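PDB 2ZXR: single-stranded-DNA-specific exonuclease RecJ from Thermus thermophilus, which degrades single-stranded DNA exonucleolytically in the 5' to 3' direction with the help of divalent metal ions, and has no detectable activity on single-stranded RNA. Local coordinates for residues F540-P545 with R641-F646; R632-A637 with S647-A652. All coordinates share one frame; numbering follows the deposited sequence.

Interaction 1. Residues F540-P545 with R641-F646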
loop_
_atom_site.group_PDB
_atom_site.type_symbol
_atom_site.label_atom_id
_atom_site.label_comp_id
_atom_site.label_asym_id
_atom_site.label_seq_id
_atom_site.Cartn_x
_atom_site.Cartn_y
_atom_site.Cartn_z
ATOM N N PHE A 540 -29.468 11.134 3.635
ATOM C CA PHE A 540 -30.737 11.836 3.459
ATOM C C PHE A 540 -31.780 10.801 3.003
ATOM O O PHE A 540 -32.983 10.989 3.193
ATOM C CB PHE A 540 -30.613 13.003 2.445
ATOM C CG PHE A 540 -30.453 12.564 1.008
ATOM C CD1 PHE A 540 -31.564 12.227 0.240
ATOM C CD2 PHE A 540 -29.174 12.437 0.440
ATOM C CE1 PHE A 540 -31.405 11.757 -1.083
ATOM C CE2 PHE A 540 -29.000 11.978 -0.866
ATOM C CZ PHE A 540 -30.115 11.635 -1.639
ATOM N N ALA A 541 -31.317 9.691 2.434
ATOM C CA ALA A 541 -32.213 8.631 1.984
ATOM C C ALA A 541 -31.922 7.356 2.801
ATOM O O ALA A 541 -30.782 6.856 2.835
ATOM C CB ALA A 541 -32.023 8.392 0.498
ATOM N N TYR A 542 -32.966 6.846 3.452
ATOM C CA TYR A 542 -32.881 5.687 4.324
ATOM C C TYR A 542 -33.614 4.473 3.817
ATOM O O TYR A 542 -34.847 4.445 3.821
ATOM C CB TYR A 542 -33.415 6.052 5.704
ATOM C CG TYR A 542 -32.586 7.131 6.363
ATOM C CD1 TYR A 542 -32.608 8.443 5.893
ATOM C CD2 TYR A 542 -31.737 6.823 7.435
ATOM C CE1 TYR A 542 -31.812 9.424 6.474
ATOM C CE2 TYR A 542 -30.932 7.796 8.016
ATOM C CZ TYR A 542 -30.977 9.084 7.535
ATOM O OH TYR A 542 -30.171 10.028 8.117
ATOM N N PRO A 543 -32.865 3.445 3.383
ATOM C CA PRO A 543 -33.454 2.207 2.862
ATOM C C PRO A 543 -34.398 1.567 3.856
ATOM O O PRO A 543 -34.077 1.449 5.046
ATOM C CB PRO A 543 -32.235 1.303 2.600
ATOM C CG PRO A 543 -31.167 2.281 2.248
ATOM C CD PRO A 543 -31.397 3.426 3.245
ATOM N N LEU A 544 -35.544 1.135 3.341
ATOM C CA LEU A 544 -36.565 0.453 4.123
ATOM C C LEU A 544 -37.030 -0.706 3.238
ATOM O O LEU A 544 -37.237 -0.522 2.041
ATOM C CB LEU A 544 -37.738 1.391 4.393
ATOM C CG LEU A 544 -38.925 0.885 5.207
ATOM C CD1 LEU A 544 -38.536 0.734 6.669
ATOM C CD2 LEU A 544 -40.071 1.892 5.093
ATOM N N PRO A 545 -37.172 -1.912 3.814
ATOM C CA PRO A 545 -37.619 -3.100 3.082
ATOM C C PRO A 545 -38.986 -2.838 2.429
ATOM O O PRO A 545 -39.834 -2.171 3.020
ATOM C CB PRO A 545 -37.697 -4.167 4.169
ATOM C CG PRO A 545 -36.613 -3.736 5.132
ATOM C CD PRO A 545 -36.837 -2.243 5.209
ATOM N N ARG A 641 -29.113 -1.729 4.023
ATOM C CA ARG A 641 -29.692 -0.629 4.802
ATOM C C ARG A 641 -28.598 0.357 5.194
ATOM O O ARG A 641 -28.506 0.768 6.339
ATOM C CB ARG A 641 -30.367 -1.154 6.080
ATOM C CG ARG A 641 -31.848 -1.468 5.949
ATOM C CD ARG A 641 -32.077 -2.759 5.226
ATOM N NE ARG A 641 -32.786 -2.565 3.964
ATOM C CZ ARG A 641 -33.216 -3.567 3.199
ATOM N NH1 ARG A 641 -33.005 -4.826 3.579
ATOM N NH2 ARG A 641 -33.847 -3.312 2.060
ATOM N N HIS A 642 -27.745 0.727 4.251
ATOM C CA HIS A 642 -26.679 1.659 4.570
ATOM C C HIS A 642 -27.036 3.047 4.043
ATOM O O HIS A 642 -26.818 3.353 2.870
ATOM C CB HIS A 642 -25.350 1.160 3.979
ATOM C CG HIS A 642 -24.156 1.857 4.540
ATOM N ND1 HIS A 642 -23.889 3.182 4.287
ATOM C CD2 HIS A 642 -23.197 1.435 5.401
ATOM C CE1 HIS A 642 -22.819 3.554 4.968
ATOM N NE2 HIS A 642 -22.381 2.513 5.654
ATOM N N PRO A 643 -27.573 3.917 4.922
ATOM C CA PRO A 643 -27.976 5.272 4.548
ATOM C C PRO A 643 -26.947 6.138 3.841
ATOM O O PRO A 643 -27.274 6.797 2.861
ATOM C CB PRO A 643 -28.453 5.875 5.881
ATOM C CG PRO A 643 -28.977 4.670 6.620
ATOM C CD PRO A 643 -27.889 3.659 6.339
ATOM N N GLY A 644 -25.713 6.143 4.332
ATOM C CA GLY A 644 -24.680 6.955 3.706
ATOM C C GLY A 644 -24.327 6.554 2.281
ATOM O O GLY A 644 -24.292 7.409 1.394
ATOM N N LEU A 645 -24.069 5.257 2.072
ATOM C CA LEU A 645 -23.706 4.696 0.758
ATOM C C LEU A 645 -24.861 4.756 -0.227
ATOM O O LEU A 645 -24.689 5.006 -1.413
ATOM C CB LEU A 645 -23.256 3.238 0.930
ATOM C CG LEU A 645 -21.877 3.117 1.604
ATOM C CD1 LEU A 645 -21.590 1.707 2.123
ATOM C CD2 LEU A 645 -20.827 3.571 0.587
ATOM N N PHE A 646 -26.056 4.519 0.281
ATOM C CA PHE A 646 -27.247 4.548 -0.561
ATOM C C PHE A 646 -27.475 5.986 -1.001
ATOM O O PHE A 646 -27.740 6.249 -2.176
ATOM C CB PHE A 646 -28.449 4.071 0.229
ATOM C CG PHE A 646 -29.688 4.015 -0.574
ATOM C CD1 PHE A 646 -29.871 3.009 -1.513
ATOM C CD2 PHE A 646 -30.670 4.985 -0.421
ATOM C CE1 PHE A 646 -31.004 2.975 -2.279
ATOM C CE2 PHE A 646 -31.809 4.945 -1.191
ATOM C CZ PHE A 646 -31.975 3.943 -2.116
#
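P543 lies over the ring of F646, its CG 3.6 Å from F646 CG and displaced from the ring centre toward the rim at CG. This is a CH-pi contact, with P543 CG 4.0 Å from the ring centroid and 26° off the normal, and the two side chains slide past each other in opposite directions. CG of F646 is anti to its backbone N (chi1 -177°), and P543 CG lies against this atom; farther round the ring, A541 CB meets its edge in the plane, 3.8 Å from F646 CD2. V603 of the adjacent strand and L634 and A637 of helix 624-639 also touch F646.

A second CH-pi contact joins Y542 and P643, whose side chains cross at about a right angle. CB of P643 sits off-centre, 4.2 Å from the centroid of the Y542 ring, while P643 CG comes within 3.6 Å of Y542 CD2. The same tyrosine ring makes a cation-pi contact with R600.

Beyond P543, the R641 chain bends at chi2 and chi3. P545 CG lies over the centre of one face of its guanidinium, 3.9 Å from R641 CZ, while P543 CB lies at the guanidinium edge. Y638 adds a cation-pi contact to R641.

R641 ends the preceding helix in a Schellman motif with positive phi, and H642 caps the next one: H642 ND1 accepts from L645 N at 3.0 Å, a nearly straight bond (168°), and H642 NE2 is bonded to L533 O. No hydrogen bond joins the two segments, so between them cohesion rests on shape and dispersion; the polar tie between strand and helix comes one residue later, where S647 OG is hydrogen-bonded to F540 N and A541 N.

Interaction 2. Residues R632-A637 with S647-A652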
loop_
_atom_site.group_PDB
_atom_site.type_symbol
_atom_site.label_atom_id
_atom_site.label_comp_id
_atom_site.label_asym_id
_atom_site.label_seq_id
_atom_site.Cartn_x
_atom_site.Cartn_y
_atom_site.Cartn_z
ATOM N N ARG A 632 -25.308 -1.356 -9.095
ATOM C CA ARG A 632 -24.862 -2.374 -8.151
ATOM C C ARG A 632 -24.655 -1.735 -6.764
ATOM O O ARG A 632 -24.949 -2.349 -5.725
ATOM C CB ARG A 632 -23.564 -3.007 -8.678
ATOM C CG ARG A 632 -22.773 -3.854 -7.701
ATOM C CD ARG A 632 -21.266 -3.679 -8.000
ATOM N NE ARG A 632 -21.067 -3.653 -9.435
ATOM C CZ ARG A 632 -20.037 -3.103 -10.065
ATOM N NH1 ARG A 632 -19.056 -2.521 -9.397
ATOM N NH2 ARG A 632 -20.033 -3.087 -11.386
ATOM N N ARG A 633 -24.131 -0.511 -6.740
ATOM C CA ARG A 633 -23.947 0.202 -5.466
ATOM C C ARG A 633 -25.306 0.442 -4.809
ATOM O O ARG A 633 -25.483 0.165 -3.626
ATOM C CB ARG A 633 -23.298 1.570 -5.663
ATOM C CG ARG A 633 -21.830 1.628 -5.345
ATOM C CD ARG A 633 -21.537 1.209 -3.926
ATOM N NE ARG A 633 -20.759 2.245 -3.271
ATOM C CZ ARG A 633 -19.537 2.614 -3.631
ATOM N NH1 ARG A 633 -18.925 2.032 -4.649
ATOM N NH2 ARG A 633 -18.936 3.569 -2.953
ATOM N N LEU A 634 -26.256 0.960 -5.586
ATOM C CA LEU A 634 -27.598 1.244 -5.059
ATOM C C LEU A 634 -28.217 0.015 -4.437
ATOM O O LEU A 634 -28.679 0.047 -3.297
ATOM C CB LEU A 634 -28.530 1.770 -6.164
ATOM C CG LEU A 634 -28.520 3.261 -6.487
ATOM C CD1 LEU A 634 -29.469 3.545 -7.656
ATOM C CD2 LEU A 634 -28.954 4.052 -5.258
ATOM N N LEU A 635 -28.232 -1.075 -5.202
ATOM C CA LEU A 635 -28.786 -2.334 -4.720
ATOM C C LEU A 635 -28.062 -2.828 -3.497
ATOM O O LEU A 635 -28.697 -3.325 -2.570
ATOM C CB LEU A 635 -28.702 -3.427 -5.793
ATOM C CG LEU A 635 -29.785 -3.506 -6.866
ATOM C CD1 LEU A 635 -31.167 -3.703 -6.213
ATOM C CD2 LEU A 635 -29.760 -2.246 -7.666
ATOM N N PHE A 636 -26.728 -2.728 -3.501
ATOM C CA PHE A 636 -25.945 -3.203 -2.356
ATOM C C PHE A 636 -26.271 -2.393 -1.111
ATOM O O PHE A 636 -26.555 -2.969 -0.070
ATOM C CB PHE A 636 -24.429 -3.117 -2.622
ATOM C CG PHE A 636 -23.583 -3.428 -1.410
ATOM C CD1 PHE A 636 -23.400 -4.747 -0.981
ATOM C CD2 PHE A 636 -23.028 -2.393 -0.648
ATOM C CE1 PHE A 636 -22.685 -5.032 0.192
ATOM C CE2 PHE A 636 -22.310 -2.662 0.524
ATOM C CZ PHE A 636 -22.138 -3.986 0.948
ATOM N N ALA A 637 -26.215 -1.060 -1.218
ATOM C CA ALA A 637 -26.512 -0.204 -0.072
ATOM C C ALA A 637 -27.963 -0.356 0.371
ATOM O O ALA A 637 -28.264 -0.225 1.560
ATOM C CB ALA A 637 -26.214 1.274 -0.386
ATOM N N SER A 647 -27.366 6.911 -0.039
ATOM C CA SER A 647 -27.546 8.330 -0.330
ATOM C C SER A 647 -26.492 8.778 -1.335
ATOM O O SER A 647 -26.788 9.501 -2.273
ATOM C CB SER A 647 -27.395 9.182 0.946
ATOM O OG SER A 647 -28.477 9.001 1.848
ATOM N N GLU A 648 -25.253 8.347 -1.130
ATOM C CA GLU A 648 -24.186 8.758 -2.027
ATOM C C GLU A 648 -24.447 8.221 -3.418
ATOM O O GLU A 648 -24.310 8.939 -4.428
ATOM C CB GLU A 648 -22.833 8.243 -1.519
ATOM C CG GLU A 648 -21.704 8.541 -2.472
ATOM C CD GLU A 648 -20.378 7.997 -1.986
ATOM O OE1 GLU A 648 -20.325 6.821 -1.548
ATOM O OE2 GLU A 648 -19.394 8.755 -2.056
ATOM N N ALA A 649 -24.817 6.945 -3.456
ATOM C CA ALA A 649 -25.091 6.254 -4.700
ATOM C C ALA A 649 -26.262 6.888 -5.440
ATOM O O ALA A 649 -26.297 6.908 -6.680
ATOM C CB ALA A 649 -25.389 4.792 -4.414
ATOM N N LEU A 650 -27.232 7.383 -4.676
ATOM C CA LEU A 650 -28.403 8.000 -5.278
ATOM C C LEU A 650 -27.981 9.284 -5.978
ATOM O O LEU A 650 -28.441 9.566 -7.080
ATOM C CB LEU A 650 -29.477 8.264 -4.214
ATOM C CG LEU A 650 -30.775 8.913 -4.723
ATOM C CD1 LEU A 650 -31.294 8.188 -5.961
ATOM C CD2 LEU A 650 -31.810 8.883 -3.621
ATOM N N LEU A 651 -27.097 10.060 -5.353
ATOM C CA LEU A 651 -26.619 11.284 -5.998
ATOM C C LEU A 651 -25.933 10.949 -7.334
ATOM O O LEU A 651 -26.149 11.623 -8.345
ATOM C CB LEU A 651 -25.629 12.018 -5.103
ATOM C CG LEU A 651 -26.170 12.490 -3.749
ATOM C CD1 LEU A 651 -25.088 13.359 -3.083
ATOM C CD2 LEU A 651 -27.456 13.307 -3.937
ATOM N N ALA A 652 -25.118 9.899 -7.357
ATOM C CA ALA A 652 -24.441 9.542 -8.603
ATOM C C ALA A 652 -25.504 9.097 -9.601
ATOM O O ALA A 652 -25.403 9.370 -10.804
ATOM C CB ALA A 652 -23.405 8.407 -8.363
HETATM O O HOH W 1 -22.053 4.788 -2.608
#
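R633 and L634 of one helix meet A649 of the other, and the methyl of A649 touches both. The segments run nearly antiparallel, their axes 154° apart in direction and 8.8 Å from each other at closest approach.

R633 can be followed outward. Its CB lies 4.0 Å from A649 CB; from there the R633 chain bends at chi2 and chi3 on its way to the guanidinium. NE makes a weak hydrogen bond to a water, 2.9 Å from R633 NE to the water oxygen; the water in turn donates to E648 OE1. Farther out, NH2 is 3.8 Å from E648 OE1, a long salt bridge in which the guanidinium and carboxylate planes stand 75° apart. NH1 forms its salt bridge with D432 instead. E648 reaches this place with CG anti to its backbone N (chi1 175°) and an extended chain beyond, and its other oxygen, OE2, accepts from L12 N. The two charged groups are thus joined loosely to each other, through water and a long ion pair, while each also holds a partner beyond the helices.

Next to this polar group, L634 adds apolar contact beside that of R633 CB. Its CD2 branch does the touching, 3.7 Å from A649 CB and 4.4 Å from L650 CB. F646 and Y653 of helix 643-655 also touch this leucine.

Two consecutive helices, 624-639 and 643-655, joined by a short connection and packed nearly antiparallel, form an alpha-alpha hairpin within the RecJ C-terminal domain.

In the fold
Along the chain, residues 540-545 come first, followed by most of the C-terminal domain, including the remaining strands of its parallel sheet; helices 624-639 and 643-655 come last. Interaction 1 closes a loop of 95 residues, joining outermost strand 541-543 to the start of the last helix. Interaction 2 closes a loop of only nine residues, between those two helices. The loops cross, since 632-637 falls inside the first and 647-652 follows it. Their centres are 9 Å apart, and probable hydrogen bonds connect them, from H642 N to A637 O and from F540 N to S647 OG. Together the contacts tie the helical hairpin to the sheet edge.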